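PDB 2I7F: ferredoxin component of dioxygenase from Sphingobium yanoikuyae, which binds a Rieske-type [2Fe-2S] cluster and probably relays electrons to the terminal oxygenase of a biphenyl 2,3-dioxygenase. Local coordinates for residues R6-A11 against V19-E24. Numbering follows the deposited sequence.
With SO4 (sulfate ion), chain C.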
ATOM      1  N   ARG A   6       0.761 -11.698  -9.400  1.00 19.12           N
ATOM      2  CA  ARG A   6       1.362 -10.465  -9.923  1.00 19.89           C
ATOM      3  C   ARG A   6       0.441  -9.246  -9.721  1.00 19.58           C
ATOM      4  O   ARG A   6      -0.733  -9.295 -10.076  1.00 20.53           O
ATOM      5  CB  ARG A   6       1.692 -10.622 -11.402  1.00 19.78           C
ATOM      6  CG  ARG A   6       2.798 -11.597 -11.616  1.00 21.47           C
ATOM      7  CD  ARG A   6       3.127 -11.838 -13.062  1.00 22.28           C
ATOM      8  NE  ARG A   6       1.991 -12.430 -13.709  1.00 25.00           N
ATOM      9  CZ  ARG A   6       1.967 -12.853 -14.964  1.00 27.63           C
ATOM     10  NH1 ARG A   6       3.038 -12.741 -15.738  1.00 27.81           N
ATOM     11  NH2 ARG A   6       0.861 -13.418 -15.422  1.00 27.38           N
ATOM     12  N   LEU A   7       0.980  -8.157  -9.175  1.00 18.79           N
ATOM     13  CA  LEU A   7       0.203  -6.927  -8.948  1.00 19.38           C
ATOM     14  C   LEU A   7       0.423  -5.873 -10.032  1.00 19.00           C
ATOM     15  O   LEU A   7      -0.539  -5.344 -10.585  1.00 19.79           O
ATOM     16  CB  LEU A   7       0.449  -6.339  -7.534  1.00 18.60           C
ATOM     17  CG  LEU A   7       0.236  -7.339  -6.405  1.00 16.59           C
ATOM     18  CD1 LEU A   7       0.494  -6.696  -5.004  1.00 13.62           C
ATOM     19  CD2 LEU A   7      -1.166  -7.967  -6.488  1.00 13.91           C
ATOM     20  N   CYS A   8       1.685  -5.630 -10.379  1.00 20.23           N
ATOM     21  CA  CYS A   8       2.054  -4.558 -11.285  1.00 19.88           C
ATOM     22  C   CYS A   8       3.536  -4.656 -11.496  1.00 19.76           C
ATOM     23  O   CYS A   8       4.229  -5.313 -10.725  1.00 19.64           O
ATOM     24  CB  CYS A   8       1.667  -3.167 -10.718  1.00 21.22           C
ATOM     25  SG  CYS A   8       2.537  -2.565  -9.225  1.00 21.34           S
ATOM     26  N   GLN A   9       4.038  -4.011 -12.544  1.00 19.09           N
ATOM     27  CA  GLN A   9       5.463  -4.011 -12.798  1.00 19.84           C
ATOM     28  C   GLN A   9       6.156  -3.102 -11.783  1.00 19.04           C
ATOM     29  O   GLN A   9       5.637  -2.058 -11.420  1.00 16.87           O
ATOM     30  CB  GLN A   9       5.740  -3.528 -14.207  1.00 20.13           C
ATOM     31  CG  GLN A   9       5.349  -4.534 -15.246  1.00 21.96           C
ATOM     32  CD  GLN A   9       5.318  -3.890 -16.594  1.00 24.14           C
ATOM     33  OE1 GLN A   9       6.290  -3.974 -17.346  1.00 33.27           O
ATOM     34  NE2 GLN A   9       4.249  -3.174 -16.887  1.00 30.78           N
ATOM     35  N   VAL A  10       7.316  -3.535 -11.312  1.00 18.32           N
ATOM     36  CA  VAL A  10       8.150  -2.736 -10.403  1.00 18.05           C
ATOM     37  C   VAL A  10       8.417  -1.330 -11.000  1.00 18.16           C
ATOM     38  O   VAL A  10       8.375  -0.307 -10.306  1.00 16.99           O
ATOM     39  CB  VAL A  10       9.531  -3.439 -10.139  1.00 17.04           C
ATOM     40  CG1 VAL A  10      10.442  -2.572  -9.237  1.00 20.74           C
ATOM     41  CG2 VAL A  10       9.382  -4.789  -9.466  1.00 15.62           C
ATOM     42  N   ALA A  11       8.741  -1.304 -12.292  1.00 17.56           N
ATOM     43  CA  ALA A  11       8.970  -0.022 -13.024  1.00 17.61           C
ATOM     44  C   ALA A  11       7.828   1.011 -12.908  1.00 17.42           C
ATOM     45  O   ALA A  11       8.066   2.194 -13.093  1.00 16.07           O
ATOM     46  CB  ALA A  11       9.216  -0.301 -14.474  1.00 16.96           C
ATOM     47  N   VAL A  19       0.571   3.147  -6.263  1.00 18.00           N
ATOM     48  CA  VAL A  19      -0.141   2.577  -7.380  1.00 17.48           C
ATOM     49  C   VAL A  19      -1.256   1.714  -6.822  1.00 17.80           C
ATOM     50  O   VAL A  19      -1.005   0.844  -5.982  1.00 16.45           O
ATOM     51  CB  VAL A  19       0.838   1.728  -8.235  1.00 17.80           C
ATOM     52  CG1 VAL A  19       0.102   0.941  -9.322  1.00 15.12           C
ATOM     53  CG2 VAL A  19       1.854   2.660  -8.858  1.00 16.91           C
ATOM     54  N   ALA A  20      -2.483   2.008  -7.256  1.00 17.25           N
ATOM     55  CA  ALA A  20      -3.652   1.215  -6.930  1.00 16.31           C
ATOM     56  C   ALA A  20      -3.726   0.013  -7.823  1.00 15.56           C
ATOM     57  O   ALA A  20      -3.706   0.131  -9.029  1.00 16.68           O
ATOM     58  CB  ALA A  20      -4.952   2.063  -7.104  1.00 14.71           C
ATOM     59  N   VAL A  21      -3.835  -1.156  -7.228  1.00 16.34           N
ATOM     60  CA  VAL A  21      -3.924  -2.393  -7.971  1.00 17.00           C
ATOM     61  C   VAL A  21      -5.168  -3.086  -7.520  1.00 16.65           C
ATOM     62  O   VAL A  21      -5.367  -3.206  -6.345  1.00 17.12           O
ATOM     63  CB  VAL A  21      -2.735  -3.271  -7.681  1.00 17.28           C
ATOM     64  CG1 VAL A  21      -2.971  -4.667  -8.253  1.00 17.11           C
ATOM     65  CG2 VAL A  21      -1.438  -2.591  -8.257  1.00 17.02           C
ATOM     66  N   TYR A  22      -6.014  -3.523  -8.446  1.00 16.73           N
ATOM     67  CA  TYR A  22      -7.232  -4.228  -8.104  1.00 17.35           C
ATOM     68  C   TYR A  22      -7.141  -5.607  -8.679  1.00 18.86           C
ATOM     69  O   TYR A  22      -7.428  -5.808  -9.838  1.00 18.33           O
ATOM     70  CB  TYR A  22      -8.461  -3.541  -8.701  1.00 16.98           C
ATOM     71  CG  TYR A  22      -8.772  -2.216  -8.049  1.00 15.75           C
ATOM     72  CD1 TYR A  22      -8.040  -1.065  -8.356  1.00 15.87           C
ATOM     73  CD2 TYR A  22      -9.813  -2.108  -7.130  1.00 15.90           C
ATOM     74  CE1 TYR A  22      -8.342   0.174  -7.712  1.00 15.24           C
ATOM     75  CE2 TYR A  22     -10.124  -0.895  -6.504  1.00 15.40           C
ATOM     76  CZ  TYR A  22      -9.397   0.236  -6.794  1.00 15.42           C
ATOM     77  OH  TYR A  22      -9.774   1.405  -6.169  1.00 15.35           O
ATOM     78  N   GLN A  23      -6.745  -6.559  -7.848  1.00 21.62           N
ATOM     79  CA  GLN A  23      -6.488  -7.907  -8.295  1.00 22.72           C
ATOM     80  C   GLN A  23      -7.727  -8.690  -7.855  1.00 22.76           C
ATOM     81  O   GLN A  23      -8.267  -8.472  -6.761  1.00 21.99           O
ATOM     82  CB  GLN A  23      -5.116  -8.407  -7.729  1.00 23.45           C
ATOM     83  CG  GLN A  23      -4.408  -9.525  -8.529  1.00 25.11           C
ATOM     84  CD  GLN A  23      -4.999 -10.936  -8.296  1.00 30.80           C
ATOM     85  OE1 GLN A  23      -4.976 -11.800  -9.186  1.00 31.63           O
ATOM     86  NE2 GLN A  23      -5.539 -11.169  -7.094  1.00 35.59           N
ATOM     87  N   GLU A  24      -8.238  -9.534  -8.750  1.00 23.81           N
ATOM     88  CA  GLU A  24      -9.536 -10.137  -8.553  1.00 25.19           C
ATOM     89  C   GLU A  24      -9.659 -11.008  -7.291  1.00 25.00           C
ATOM     90  O   GLU A  24     -10.735 -11.084  -6.696  1.00 25.27           O
ATOM     91  CB  GLU A  24     -10.030 -10.867  -9.813  1.00 25.97           C
ATOM     92  CG  GLU A  24      -9.179 -12.021 -10.338  1.00 28.16           C
ATOM     93  CD  GLU A  24      -9.719 -12.550 -11.670  1.00 29.25           C
ATOM     94  OE1 GLU A  24      -8.977 -12.462 -12.683  1.00 35.71           O
ATOM     95  OE2 GLU A  24     -10.879 -13.046 -11.712  1.00 34.63           O
TER
HETATM   96  S   SO4 C 500       1.401  -2.571 -14.775  1.00 52.92           S
HETATM   97  O1  SO4 C 500       0.538  -3.604 -14.187  1.00 53.25           O
HETATM   98  O2  SO4 C 500       2.580  -2.267 -13.970  1.00 49.98           O
HETATM   99  O3  SO4 C 500       1.836  -3.020 -16.108  1.00 54.14           O
HETATM  100  O4  SO4 C 500       0.618  -1.328 -14.902  1.00 54.51           O
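Sulfate oxygen O2 sits beside C8 CB and is held by two donors of Q9: the backbone N gives a nearly straight hydrogen bond (N to O2 2.7 Å, 162°), and NE2, bonded chiefly to O3, adds a weak one. The ion, probably from the crystallisation liquor, is also bound by S12; polar Q9 suits an exposed place, and its chain, extended beyond CG, brings the amide to the ion. Across the contact itself no hydrogen bond forms, and V21 does most of the joining. Its chi1 of 169° sets CG1 anti to the backbone N, and the branch at CB turns both methyls to L7 O, CG1 at 3.4 Å and CG2 at 3.7 Å. CG1 also meets L7 CB at 3.9 Å, while CG2 lies 4.0 Å from C8 CB. The small, weakly polar C8, suited to a buried place, reaches V19 as well, SG to CG1 at 4.3 Å. L7 is buried, where a branched apolar chain fits; it crosses V21 and Q23 at about a right angle, its CD2 meeting Q23's aliphatic CG. An alanine at V21 would probably open a gap beside L7 and C8, because both methyls that bridge to them would be gone. In this Rieske domain, away from the cluster, the six-stranded antiparallel sheet curls, barrel-like, until its outermost strands face each other, the axes of 6-9 and 19-21 within 7.6 Å; 98-102 pairs with the first, 29-34 with the second.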